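Local coordinates for CD180 antigen (Mus musculus, PDB 3T6Q), which may cooperate with MD-1 and TLR4 in the B-cell innate response to bacterial lipopolysaccharide, leading to NF-kappa-B activation and influencing B-cell life or death decisions, at residues A[23-28]-A[42-47]; A[36-41]-A[60-65]; A[68-73]-A[92-97]; A[103-108]-A[125-130]. All coordinates share one frame; numbering follows the deposited sequence. Where two conformers were deposited one is given.

Contact 1 (A[23-28]-A[42-47]); sequences GLNEIP and FNVLPT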
loop_
_atom_site.group_PDB
_atom_site.type_symbol
_atom_site.label_atom_id
_atom_site.label_comp_id
_atom_site.label_asym_id
_atom_site.label_seq_id
_atom_site.Cartn_x
_atom_site.Cartn_y
_atom_site.Cartn_z
ATOM N N GLY A 23 1.093 19.974 -15.083
ATOM C CA GLY A 23 0.689 18.860 -15.978
ATOM C C GLY A 23 1.734 18.432 -17.011
ATOM O O GLY A 23 1.366 17.966 -18.082
ATOM N N LEU A 24 3.028 18.540 -16.693
ATOM C CA LEU A 24 4.092 18.330 -17.686
ATOM C C LEU A 24 4.446 16.866 -17.895
ATOM O O LEU A 24 4.474 16.101 -16.937
ATOM C CB LEU A 24 5.356 19.117 -17.327
ATOM C CG LEU A 24 5.256 20.629 -17.068
ATOM C CD1 LEU A 24 6.561 21.132 -16.474
ATOM C CD2 LEU A 24 4.929 21.376 -18.349
ATOM N N ASN A 25 4.693 16.500 -19.159
ATOM C CA ASN A 25 5.050 15.146 -19.591
ATOM C C ASN A 25 6.521 15.019 -19.930
ATOM O O ASN A 25 6.993 13.932 -20.233
ATOM C CB ASN A 25 4.240 14.724 -20.817
ATOM C CG ASN A 25 2.747 14.745 -20.569
ATOM O OD1 ASN A 25 2.263 14.200 -19.585
ATOM N ND2 ASN A 25 2.003 15.356 -21.484
ATOM N N GLU A 26 7.262 16.111 -19.810
ATOM C CA GLU A 26 8.709 16.081 -20.058
ATOM C C GLU A 26 9.308 17.323 -19.436
ATOM O O GLU A 26 8.592 18.273 -19.118
ATOM C CB GLU A 26 8.995 16.074 -21.570
ATOM C CG GLU A 26 8.448 17.297 -22.289
ATOM C CD GLU A 26 8.656 17.253 -23.804
ATOM O OE1 GLU A 26 8.848 18.334 -24.404
ATOM O OE2 GLU A 26 8.630 16.147 -24.399
ATOM N N ILE A 27 10.625 17.351 -19.300
ATOM C CA ILE A 27 11.279 18.552 -18.786
ATOM C C ILE A 27 11.201 19.663 -19.832
ATOM O O ILE A 27 11.543 19.430 -20.979
ATOM C CB ILE A 27 12.741 18.245 -18.426
ATOM C CG1 ILE A 27 12.766 17.392 -17.178
ATOM C CG2 ILE A 27 13.542 19.526 -18.197
ATOM C CD1 ILE A 27 14.066 16.663 -17.022
ATOM N N PRO A 28 10.733 20.864 -19.451
ATOM C CA PRO A 28 10.575 21.898 -20.468
ATOM C C PRO A 28 11.898 22.286 -21.130
ATOM O O PRO A 28 12.950 22.351 -20.474
ATOM C CB PRO A 28 10.002 23.068 -19.681
ATOM C CG PRO A 28 9.223 22.405 -18.590
ATOM C CD PRO A 28 10.088 21.254 -18.185
ATOM N N PHE A 42 3.944 16.809 -8.822
ATOM C CA PHE A 42 2.571 16.891 -9.331
ATOM C C PHE A 42 2.515 17.124 -10.840
ATOM O O PHE A 42 1.629 17.825 -11.331
ATOM C CB PHE A 42 1.734 17.933 -8.578
ATOM C CG PHE A 42 1.563 17.630 -7.091
ATOM C CD1 PHE A 42 2.328 18.288 -6.147
ATOM C CD2 PHE A 42 0.619 16.695 -6.654
ATOM C CE1 PHE A 42 2.175 18.034 -4.784
ATOM C CE2 PHE A 42 0.443 16.449 -5.289
ATOM C CZ PHE A 42 1.236 17.095 -4.360
ATOM N N ASN A 43 3.457 16.534 -11.567
ATOM C CA ASN A 43 3.360 16.523 -13.019
ATOM C C ASN A 43 2.988 15.124 -13.464
ATOM O O ASN A 43 2.390 14.358 -12.664
ATOM C CB ASN A 43 4.643 17.084 -13.657
ATOM C CG ASN A 43 4.769 18.577 -13.449
ATOM O OD1 ASN A 43 5.692 19.065 -12.759
ATOM N ND2 ASN A 43 3.814 19.323 -13.983
ATOM N N VAL A 44 3.274 14.781 -14.718
ATOM C CA VAL A 44 2.751 13.527 -15.289
ATOM C C VAL A 44 3.804 12.816 -16.130
ATOM O O VAL A 44 3.938 13.112 -17.333
ATOM C CB VAL A 44 1.489 13.748 -16.157
ATOM C CG1 VAL A 44 0.898 12.399 -16.552
ATOM C CG2 VAL A 44 0.446 14.595 -15.420
ATOM N N LEU A 45 4.487 11.844 -15.515
ATOM C CA LEU A 45 5.624 11.137 -16.117
ATOM C C LEU A 45 5.488 9.616 -16.020
ATOM O O LEU A 45 6.167 8.975 -15.225
ATOM C CB LEU A 45 6.936 11.600 -15.449
ATOM C CG LEU A 45 7.219 13.098 -15.494
ATOM C CD1 LEU A 45 8.387 13.327 -14.547
ATOM C CD2 LEU A 45 7.556 13.640 -16.889
ATOM N N PRO A 46 4.609 9.011 -16.854
ATOM C CA PRO A 46 4.252 7.610 -16.628
ATOM C C PRO A 46 5.479 6.701 -16.668
ATOM O O PRO A 46 5.562 5.740 -15.893
ATOM C CB PRO A 46 3.259 7.326 -17.793
ATOM C CG PRO A 46 2.618 8.638 -18.012
ATOM C CD PRO A 46 3.734 9.645 -17.859
ATOM N N THR A 47 6.459 7.018 -17.518
ATOM C CA THR A 47 7.737 6.279 -17.463
ATOM C C THR A 47 8.838 7.320 -17.480
ATOM O O THR A 47 8.680 8.357 -18.096
ATOM C CB THR A 47 7.958 5.354 -18.689
ATOM O OG1 THR A 47 8.084 6.167 -19.851
ATOM C CG2 THR A 47 6.797 4.353 -18.907
#

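Contact 2 (A[36-41]-A[60-65]); sequences ECLEFS and TFLDLT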
loop_
_atom_site.group_PDB
_atom_site.type_symbol
_atom_site.label_atom_id
_atom_site.label_comp_id
_atom_site.label_asym_id
_atom_site.label_seq_id
_atom_site.Cartn_x
_atom_site.Cartn_y
_atom_site.Cartn_z
ATOM N N GLU A 36 20.177 23.625 -11.027
ATOM C CA GLU A 36 20.639 22.764 -9.939
ATOM C C GLU A 36 19.519 22.230 -9.035
ATOM O O GLU A 36 19.630 21.129 -8.509
ATOM C CB GLU A 36 21.648 23.519 -9.099
ATOM C CG GLU A 36 22.928 23.799 -9.865
ATOM C CD GLU A 36 23.908 24.661 -9.111
ATOM O OE1 GLU A 36 23.639 25.025 -7.943
ATOM O OE2 GLU A 36 24.966 24.963 -9.709
ATOM N N CYS A 37 18.446 22.995 -8.881
ATOM C CA CYS A 37 17.342 22.591 -7.984
ATOM C C CYS A 37 16.011 22.644 -8.722
ATOM O O CYS A 37 15.508 23.723 -9.022
ATOM C CB CYS A 37 17.304 23.463 -6.720
ATOM S SG CYS A 37 18.865 23.542 -5.805
ATOM N N LEU A 38 15.457 21.461 -9.008
ATOM C CA LEU A 38 14.245 21.314 -9.800
ATOM C C LEU A 38 13.104 20.702 -8.946
ATOM O O LEU A 38 13.198 19.559 -8.485
ATOM C CB LEU A 38 14.514 20.434 -11.037
ATOM C CG LEU A 38 13.334 20.468 -12.044
ATOM C CD1 LEU A 38 12.980 21.892 -12.446
ATOM C CD2 LEU A 38 13.565 19.597 -13.269
ATOM N N GLU A 39 12.051 21.484 -8.755
ATOM C CA GLU A 39 10.855 21.054 -7.993
ATOM C C GLU A 39 9.851 20.713 -9.052
ATOM O O GLU A 39 9.264 21.599 -9.691
ATOM C CB GLU A 39 10.378 22.239 -7.137
ATOM C CG GLU A 39 11.557 22.867 -6.393
ATOM C CD GLU A 39 11.183 24.046 -5.519
ATOM O OE1 GLU A 39 10.044 24.535 -5.609
ATOM O OE2 GLU A 39 12.045 24.489 -4.735
ATOM N N PHE A 40 9.669 19.425 -9.281
ATOM C CA PHE A 40 8.850 18.990 -10.392
ATOM C C PHE A 40 7.605 18.205 -9.923
ATOM O O PHE A 40 7.033 17.439 -10.704
ATOM C CB PHE A 40 9.737 18.131 -11.330
ATOM C CG PHE A 40 9.331 18.189 -12.798
ATOM C CD1 PHE A 40 8.673 17.124 -13.401
ATOM C CD2 PHE A 40 9.630 19.301 -13.563
ATOM C CE1 PHE A 40 8.296 17.181 -14.750
ATOM C CE2 PHE A 40 9.268 19.375 -14.909
ATOM C CZ PHE A 40 8.598 18.307 -15.504
ATOM N N SER A 41 7.205 18.380 -8.662
ATOM C CA SER A 41 6.100 17.584 -8.114
ATOM C C SER A 41 4.789 17.831 -8.838
ATOM O O SER A 41 4.554 18.913 -9.374
ATOM C CB SER A 41 5.901 17.821 -6.627
ATOM O OG SER A 41 5.659 19.184 -6.350
ATOM N N THR A 60 21.425 19.113 -8.339
ATOM C CA THR A 60 21.791 18.589 -7.011
ATOM C C THR A 60 20.541 18.152 -6.192
ATOM O O THR A 60 20.652 17.377 -5.252
ATOM C CB THR A 60 22.603 19.635 -6.198
ATOM O OG1 THR A 60 21.772 20.759 -5.922
ATOM C CG2 THR A 60 23.831 20.145 -7.028
ATOM N N PHE A 61 19.381 18.665 -6.570
ATOM C CA PHE A 61 18.091 18.412 -5.884
ATOM C C PHE A 61 17.041 18.166 -6.973
ATOM O O PHE A 61 16.819 19.021 -7.820
ATOM C CB PHE A 61 17.673 19.656 -5.034
ATOM C CG PHE A 61 16.328 19.498 -4.310
ATOM C CD1 PHE A 61 15.130 19.847 -4.944
ATOM C CD2 PHE A 61 16.270 18.963 -3.023
ATOM C CE1 PHE A 61 13.907 19.697 -4.306
ATOM C CE2 PHE A 61 15.046 18.797 -2.377
ATOM C CZ PHE A 61 13.869 19.166 -3.024
ATOM N N LEU A 62 16.363 17.026 -6.939
ATOM C CA LEU A 62 15.298 16.754 -7.906
ATOM C C LEU A 62 14.081 16.154 -7.171
ATOM O O LEU A 62 14.175 15.100 -6.586
ATOM C CB LEU A 62 15.821 15.754 -8.966
ATOM C CG LEU A 62 14.825 15.231 -10.033
ATOM C CD1 LEU A 62 14.259 16.398 -10.791
ATOM C CD2 LEU A 62 15.509 14.211 -10.929
ATOM N N ASP A 63 12.952 16.836 -7.224
ATOM C CA ASP A 63 11.744 16.361 -6.557
ATOM C C ASP A 63 10.677 15.949 -7.606
ATOM O O ASP A 63 10.104 16.799 -8.317
ATOM C CB ASP A 63 11.231 17.490 -5.666
ATOM C CG ASP A 63 10.014 17.090 -4.776
ATOM O OD1 ASP A 63 9.503 15.948 -4.849
ATOM O OD2 ASP A 63 9.586 17.966 -3.999
ATOM N N LEU A 64 10.420 14.650 -7.653
ATOM C CA LEU A 64 9.428 14.027 -8.532
ATOM C C LEU A 64 8.190 13.475 -7.712
ATOM O O LEU A 64 7.530 12.526 -8.120
ATOM C CB LEU A 64 10.125 12.903 -9.291
ATOM C CG LEU A 64 11.309 13.363 -10.187
ATOM C CD1 LEU A 64 12.149 12.164 -10.599
ATOM C CD2 LEU A 64 10.835 14.154 -11.380
ATOM N N THR A 65 7.911 14.096 -6.573
ATOM C CA THR A 65 6.760 13.736 -5.721
ATOM C C THR A 65 5.470 13.661 -6.528
ATOM O O THR A 65 5.140 14.595 -7.262
ATOM C CB THR A 65 6.560 14.781 -4.607
ATOM O OG1 THR A 65 7.640 14.689 -3.686
ATOM C CG2 THR A 65 5.203 14.571 -3.855
HETATM O O HOH W 1 23.183 23.099 -5.666
HETATM O O HOH W 2 8.248 20.178 -6.252
#

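Contact 3 (A[68-73]-A[92-97]); sequences QIYWIH and PLIFMA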
loop_
_atom_site.group_PDB
_atom_site.type_symbol
_atom_site.label_atom_id
_atom_site.label_comp_id
_atom_site.label_asym_id
_atom_site.label_seq_id
_atom_site.Cartn_x
_atom_site.Cartn_y
_atom_site.Cartn_z
ATOM N N GLN A 68 2.996 10.505 -10.984
ATOM C CA GLN A 68 2.362 9.379 -11.695
ATOM C C GLN A 68 3.380 8.476 -12.420
ATOM O O GLN A 68 3.093 7.894 -13.479
ATOM C CB GLN A 68 1.251 9.915 -12.630
ATOM C CG GLN A 68 0.112 10.562 -11.861
ATOM C CD GLN A 68 -0.917 11.205 -12.762
ATOM O OE1 GLN A 68 -1.201 12.390 -12.642
ATOM N NE2 GLN A 68 -1.482 10.426 -13.674
ATOM N N ILE A 69 4.569 8.310 -11.832
ATOM C CA ILE A 69 5.604 7.482 -12.430
ATOM C C ILE A 69 5.370 6.017 -12.086
ATOM O O ILE A 69 5.297 5.675 -10.911
ATOM C CB ILE A 69 7.008 7.892 -11.910
ATOM C CG1 ILE A 69 7.286 9.337 -12.278
ATOM C CG2 ILE A 69 8.070 6.946 -12.461
ATOM C CD1 ILE A 69 8.404 9.946 -11.379
ATOM N N TYR A 70 5.191 5.175 -13.113
ATOM C CA TYR A 70 5.048 3.729 -12.952
ATOM C C TYR A 70 6.333 2.985 -13.252
ATOM O O TYR A 70 6.511 1.884 -12.754
ATOM C CB TYR A 70 3.937 3.195 -13.880
ATOM C CG TYR A 70 2.551 3.681 -13.464
ATOM C CD1 TYR A 70 1.752 2.905 -12.626
ATOM C CD2 TYR A 70 2.058 4.922 -13.892
ATOM C CE1 TYR A 70 0.471 3.332 -12.249
ATOM C CE2 TYR A 70 0.792 5.382 -13.480
ATOM C CZ TYR A 70 0.002 4.572 -12.665
ATOM O OH TYR A 70 -1.273 4.979 -12.263
ATOM N N TRP A 71 7.221 3.553 -14.080
ATOM C CA TRP A 71 8.415 2.831 -14.515
ATOM C C TRP A 71 9.648 3.687 -14.385
ATOM O O TRP A 71 9.652 4.797 -14.851
ATOM C CB TRP A 71 8.293 2.392 -15.994
ATOM C CG TRP A 71 7.143 1.439 -16.193
ATOM C CD1 TRP A 71 5.817 1.753 -16.549
ATOM C CD2 TRP A 71 7.142 -0.014 -15.951
ATOM N NE1 TRP A 71 5.041 0.607 -16.597
ATOM C CE2 TRP A 71 5.769 -0.482 -16.233
ATOM C CE3 TRP A 71 8.090 -0.935 -15.545
ATOM C CZ2 TRP A 71 5.417 -1.816 -16.126
ATOM C CZ3 TRP A 71 7.717 -2.279 -15.449
ATOM C CH2 TRP A 71 6.412 -2.704 -15.729
ATOM N N ILE A 72 10.720 3.122 -13.838
ATOM C CA ILE A 72 12.055 3.800 -13.868
ATOM C C ILE A 72 13.039 2.864 -14.581
ATOM O O ILE A 72 13.471 1.868 -13.993
ATOM C CB ILE A 72 12.582 4.109 -12.440
ATOM C CG1 ILE A 72 11.482 4.798 -11.615
ATOM C CG2 ILE A 72 13.865 4.978 -12.516
ATOM C CD1 ILE A 72 11.951 5.249 -10.211
ATOM N N HIS A 73 13.349 3.180 -15.841
ATOM C CA HIS A 73 14.122 2.284 -16.718
ATOM C C HIS A 73 15.615 2.497 -16.605
ATOM O O HIS A 73 16.068 3.365 -15.848
ATOM C CB HIS A 73 13.659 2.401 -18.186
ATOM C CG HIS A 73 12.246 1.864 -18.441
ATOM N ND1 HIS A 73 11.746 0.784 -17.806
ATOM C CD2 HIS A 73 11.245 2.308 -19.293
ATOM C CE1 HIS A 73 10.476 0.573 -18.211
ATOM N NE2 HIS A 73 10.182 1.491 -19.133
ATOM N N PRO A 92 3.422 5.508 -8.105
ATOM C CA PRO A 92 3.010 4.092 -8.044
ATOM C C PRO A 92 3.951 3.136 -8.819
ATOM O O PRO A 92 3.571 2.537 -9.862
ATOM C CB PRO A 92 1.602 4.133 -8.686
ATOM C CG PRO A 92 1.732 5.247 -9.718
ATOM C CD PRO A 92 2.553 6.303 -8.998
ATOM N N LEU A 93 5.162 2.962 -8.295
ATOM C CA LEU A 93 6.229 2.353 -9.089
ATOM C C LEU A 93 5.994 0.857 -9.245
ATOM O O LEU A 93 5.799 0.153 -8.281
ATOM C CB LEU A 93 7.603 2.569 -8.420
ATOM C CG LEU A 93 8.013 4.031 -8.215
ATOM C CD1 LEU A 93 9.309 4.153 -7.412
ATOM C CD2 LEU A 93 8.163 4.693 -9.584
ATOM N N ILE A 94 6.057 0.383 -10.480
ATOM C CA ILE A 94 5.977 -1.052 -10.784
ATOM C C ILE A 94 7.384 -1.675 -10.786
ATOM O O ILE A 94 7.568 -2.793 -10.327
ATOM C CB ILE A 94 5.284 -1.279 -12.149
ATOM C CG1 ILE A 94 3.860 -0.680 -12.108
ATOM C CG2 ILE A 94 5.231 -2.793 -12.507
ATOM C CD1 ILE A 94 3.223 -0.539 -13.478
ATOM N N PHE A 95 8.369 -0.960 -11.319
ATOM C CA PHE A 95 9.719 -1.542 -11.374
ATOM C C PHE A 95 10.747 -0.479 -11.545
ATOM O O PHE A 95 10.519 0.500 -12.222
ATOM C CB PHE A 95 9.867 -2.545 -12.548
ATOM C CG PHE A 95 11.027 -3.521 -12.399
ATOM C CD1 PHE A 95 10.926 -4.625 -11.560
ATOM C CD2 PHE A 95 12.213 -3.346 -13.146
ATOM C CE1 PHE A 95 11.982 -5.530 -11.444
ATOM C CE2 PHE A 95 13.273 -4.244 -13.035
ATOM C CZ PHE A 95 13.150 -5.338 -12.174
ATOM N N MET A 96 11.922 -0.740 -10.992
ATOM C CA MET A 96 13.012 0.204 -11.086
ATOM C C MET A 96 14.243 -0.600 -11.516
ATOM O O MET A 96 14.619 -1.604 -10.875
ATOM C CB MET A 96 13.203 0.869 -9.717
ATOM C CG MET A 96 14.431 1.754 -9.653
ATOM S SD MET A 96 14.437 2.611 -8.056
ATOM C CE MET A 96 15.631 3.893 -8.385
ATOM N N ALA A 97 14.832 -0.176 -12.626
ATOM C CA ALA A 97 15.960 -0.884 -13.230
ATOM C C ALA A 97 17.220 -0.907 -12.368
ATOM O O ALA A 97 17.498 0.027 -11.600
ATOM C CB ALA A 97 16.249 -0.287 -14.594
#

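Contact 4 (A[103-108]-A[125-130]); sequences GPKALK and LHNQKT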
loop_
_atom_site.group_PDB
_atom_site.type_symbol
_atom_site.label_atom_id
_atom_site.label_comp_id
_atom_site.label_asym_id
_atom_site.label_seq_id
_atom_site.Cartn_x
_atom_site.Cartn_y
_atom_site.Cartn_z
ATOM N N GLY A 103 24.039 6.956 -12.346
ATOM C CA GLY A 103 24.520 8.323 -12.414
ATOM C C GLY A 103 24.875 8.969 -11.070
ATOM O O GLY A 103 26.011 9.434 -10.879
ATOM N N PRO A 104 23.918 9.014 -10.129
ATOM C CA PRO A 104 24.154 9.743 -8.858
ATOM C C PRO A 104 24.917 8.965 -7.772
ATOM O O PRO A 104 24.351 8.603 -6.713
ATOM C CB PRO A 104 22.742 10.097 -8.384
ATOM C CG PRO A 104 21.824 9.157 -9.092
ATOM C CD PRO A 104 22.505 8.620 -10.307
ATOM N N LYS A 105 26.204 8.728 -8.013
ATOM C CA LYS A 105 26.966 7.897 -7.121
ATOM C C LYS A 105 27.224 8.589 -5.765
ATOM O O LYS A 105 27.420 7.890 -4.775
ATOM C CB LYS A 105 28.285 7.425 -7.780
ATOM C CG LYS A 105 28.138 6.425 -8.945
ATOM C CD LYS A 105 29.512 5.900 -9.394
ATOM C CE LYS A 105 29.581 5.202 -10.751
ATOM N NZ LYS A 105 28.344 5.091 -11.572
ATOM N N ALA A 106 27.205 9.927 -5.718
ATOM C CA ALA A 106 27.332 10.676 -4.440
ATOM C C ALA A 106 25.975 11.049 -3.808
ATOM O O ALA A 106 25.917 11.936 -2.946
ATOM C CB ALA A 106 28.207 11.935 -4.580
ATOM N N LEU A 107 24.897 10.375 -4.222
ATOM C CA LEU A 107 23.575 10.665 -3.643
ATOM C C LEU A 107 23.617 10.570 -2.111
ATOM O O LEU A 107 24.172 9.617 -1.578
ATOM C CB LEU A 107 22.541 9.678 -4.155
ATOM C CG LEU A 107 21.090 10.143 -3.910
ATOM C CD1 LEU A 107 20.749 11.372 -4.759
ATOM C CD2 LEU A 107 20.162 8.985 -4.128
ATOM N N LYS A 108 23.014 11.534 -1.420
ATOM C CA LYS A 108 22.990 11.483 0.055
ATOM C C LYS A 108 21.633 11.144 0.704
ATOM O O LYS A 108 21.587 10.396 1.695
ATOM C CB LYS A 108 23.594 12.741 0.638
ATOM C CG LYS A 108 25.084 12.869 0.242
ATOM C CD LYS A 108 25.947 13.489 1.310
ATOM C CE LYS A 108 25.494 14.884 1.683
ATOM N NZ LYS A 108 26.143 15.343 2.949
ATOM N N LEU A 125 20.311 -0.214 -4.933
ATOM C CA LEU A 125 21.150 0.869 -4.382
ATOM C C LEU A 125 22.664 0.567 -4.371
ATOM O O LEU A 125 23.404 1.282 -3.723
ATOM C CB LEU A 125 20.726 1.209 -2.961
ATOM C CG LEU A 125 19.406 1.975 -2.852
ATOM C CD1 LEU A 125 18.790 1.739 -1.481
ATOM C CD2 LEU A 125 19.607 3.447 -3.143
ATOM N N HIS A 126 23.096 -0.485 -5.057
ATOM C CA HIS A 126 24.517 -0.894 -5.081
ATOM C C HIS A 126 25.500 0.183 -5.558
ATOM O O HIS A 126 26.679 0.128 -5.227
ATOM C CB HIS A 126 24.654 -2.156 -5.912
ATOM C CG HIS A 126 24.135 -1.997 -7.315
ATOM N ND1 HIS A 126 22.830 -2.176 -7.632
ATOM C CD2 HIS A 126 24.774 -1.608 -8.481
ATOM C CE1 HIS A 126 22.657 -1.936 -8.942
ATOM N NE2 HIS A 126 23.848 -1.597 -9.464
ATOM N N ASN A 127 25.031 1.175 -6.309
ATOM C CA ASN A 127 25.868 2.307 -6.739
ATOM C C ASN A 127 25.947 3.490 -5.741
ATOM O O ASN A 127 26.643 4.475 -6.007
ATOM C CB ASN A 127 25.393 2.868 -8.089
ATOM C CG ASN A 127 25.864 2.056 -9.267
ATOM O OD1 ASN A 127 27.035 1.691 -9.340
ATOM N ND2 ASN A 127 24.954 1.766 -10.210
ATOM N N GLN A 128 25.171 3.451 -4.654
ATOM C CA GLN A 128 25.088 4.608 -3.757
ATOM C C GLN A 128 25.941 4.281 -2.530
ATOM O O GLN A 128 25.443 3.742 -1.521
ATOM C CB GLN A 128 23.622 4.939 -3.360
ATOM C CG GLN A 128 22.952 5.875 -4.338
ATOM C CD GLN A 128 22.830 5.211 -5.700
ATOM O OE1 GLN A 128 22.278 4.118 -5.817
ATOM N NE2 GLN A 128 23.376 5.849 -6.721
ATOM N N LYS A 129 27.234 4.591 -2.625
ATOM C CA LYS A 129 28.165 4.215 -1.563
ATOM C C LYS A 129 28.273 5.225 -0.413
ATOM O O LYS A 129 28.851 4.906 0.612
ATOM C CB LYS A 129 29.556 3.923 -2.154
ATOM C CG LYS A 129 29.814 2.470 -2.500
ATOM C CD LYS A 129 29.198 2.073 -3.821
ATOM C CE LYS A 129 29.612 0.658 -4.185
ATOM N NZ LYS A 129 31.059 0.606 -4.524
ATOM N N THR A 130 27.742 6.434 -0.603
ATOM C CA THR A 130 27.774 7.488 0.423
ATOM C C THR A 130 26.368 7.889 0.940
ATOM O O THR A 130 26.181 8.989 1.433
ATOM C CB THR A 130 28.584 8.747 -0.034
ATOM O OG1 THR A 130 27.821 9.571 -0.926
ATOM C CG2 THR A 130 29.906 8.357 -0.682
HETATM O O HOH W 3 25.824 7.488 -2.544
#

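Contact 1 (A[23-28]-A[42-47])
G23 passes close to N43 and V44, and its CA lies 4.3 Å from V44 CG2. Its phi is positive, a value that glycine takes up easily, which suits the bend that brings the chain alongside 42-47. L24 then supplies the one backbone hydrogen bond of the contact: V44 N gives its hydrogen to L24 O over 2.8 Å, approaching 23° out of the carbonyl plane. The side chains of L24 and N43 run side by side and point the same way, with N43 CB 3.4 Å from L24 O. At N25 the backbone takes over, and its CA directs a C-H at V44 O, 3.2 Å away and nearly straight at 165°. N25 O in turn has the methyl L45 CD2 against it at 3.4 Å. In L45, chi1 of -57° sets CG beside the backbone N, and CD2 beyond it reaches N25 O; the same methyl touches E26 N at 3.8 Å. Leucine suits position 45 because the residue is buried and its methyl covers the N25-E26 peptide. E26 is exposed, its CB pointing away from 42-47, which suits a charged residue. I27, further on, packs against F53 and L56. The segment 23-28 belongs to the N-terminal leucine-rich-repeat cap and follows strand 16-18; 42-47 leads from strand 37-39 of the first repeat into strand 47-48. L24 also covers F40 just past strand 37-39, and F42 and L45 form backbone hydrogen bonds with T65 and C67 of the second repeat.

Contact 2 (A[36-41]-A[60-65])
C37 and F61, L38 and L62, and E39 and D63 pair in register as neighbouring parallel strands of the leucine-rich-repeat solenoid, one from each of the first two repeats. Where the pairing starts, E36 O accepts two backbone donors: T60 N at 2.7 Å on an in-plane lone pair, and F61 N at 3.1 Å nearly along the C=O axis. The ladder continues with L38 N to F61 O at 3.0 Å, almost straight at 176°, then D63 N to L38 O, and closes with F40 N to D63 O at 2.8 Å. L38 and L62 point the same way into the interior, with L38 CB 4.1 Å from L62 CD1; a branched apolar chain suits this buried face. Two residues on, F40 and L64 cross obliquely, again through a leucine methyl, CD2. The other face is mixed, carrying C37, E39, F61 and D63, and C37 SG packs on F61 CB at 4.1 Å. D63 CG stands anti to the backbone N (chi1 -174°), and OD1 beyond it takes T65 N at 3.0 Å in an Asx turn and also T65 OG1. These bonds hold the carboxylate in place; the partner of OD2 is a basic side chain on the chain of another protein. One water links E36 OE1 to T60 OG1. Parallel strands stacked with leucines inward and a mixed outer face are typical of the concave surface of a leucine-rich-repeat solenoid, as in Toll-like receptors.

Contact 3 (A[68-73]-A[92-97])
Y70 O receives the hydrogen of I94 N over 2.8 Å, at 168°, and this bond starts a short parallel ladder. I72 carries it on: its N gives to F95 O at 3.1 Å, and its O accepts from A97 N at 2.8 Å. On one side of the ladder flat rings lie against aliphatic groups. P92 CG sits over a face of the Y70 phenol, 3.6 Å from the ring centroid, offset toward the rim; a proline ring is rigid and rich in C-H, which suits this CH-pi contact. W71 is treated likewise by I94, whose CB stands 4.0 Å from the centroid of the six-membered ring, 10° off its normal. I94 CG2 lies anti to the backbone N, which sets it against W71 CH2 at 3.4 Å. W71 NE1, also 3.8 Å from I94 CD1, hydrogen-bonds to a glycerol probably from the crystallisation liquor. On the other side, L93 CD2 touches both I69 CG2, at 3.7 Å, and I72 CD1, on a buried apolar side that M96 and F112 extend. Strand 71-72 is the middle one of three short parallel strands, between 47-48 and 95-96, with I69 and I72 leaning on I48 and W71 on T47.

Contact 4 (A[103-108]-A[125-130])
The amide of Q128 and the peptide group of P104 are the flat groups that meet. Q128 NE2 gives a hydrogen to P104 O at 2.9 Å, and the oxygen lies only 9° out of the Q128 amide plane. Seen from the acceptor, NE2 stands well above the carbonyl plane, 64° out of it. L107 N reaches the same oxygen from the opposite face, at 3.1 Å, closing the type I turn from P104 to L107. NE2 has a further acceptor in L101 O, so the glutamine joins two carbonyls of the preceding loop. Its chain bends at chi2 (64°), which brings CD round, and its CG packs against L107 CB at 3.8 Å. Glutamine suits the place, for its methylenes can touch leucine while its amide serves two backbone carbonyls.

These are consecutive loops of a leucine-rich-repeat solenoid, each leading into the next parallel strand, 109-111 or 133-135. P104 centres an inverse gamma turn, for which its restricted phi is well suited, and L125 to Q128 forms another type I turn. Between the loops a water does the work of direct bonds: it donates to K105 O at 2.8 Å and to L107 O at 2.9 Å, and accepts from T130 N at 2.9 Å. T130 stands beside this water, its OG1 3.6 Å from A106 O. K105 lays CB and CG near N127 O and sends NZ to S102 O, while K108, its CB pointing away from 125-130, pairs NZ with E132 in a salt bridge.

Contacts 1 and 2 interleave along the chain, their centres about 12 Å apart; contacts 3 and 4 follow in series. Contact 2 pairs strands 37-39 and 61-63 of the concave face. Contact 1 joins the N-terminal cap to the stretch leaving strand 37-39, and contact 3, about 13 Å from it between centres, pairs strand 71-72 with 95-96. Contacts 1 and 2 touch at F40 and through a probable hydrogen bond from F42 N to T65 O, contacts 1 and 3 at P46 O, close to Y70 N and W71 N, and contacts 2 and 3 where L64 meets I69. Contact 4, its centre about 25 Å from that of contact 1, touches none of them. Together they stack successive solenoid coils, starting from the cap.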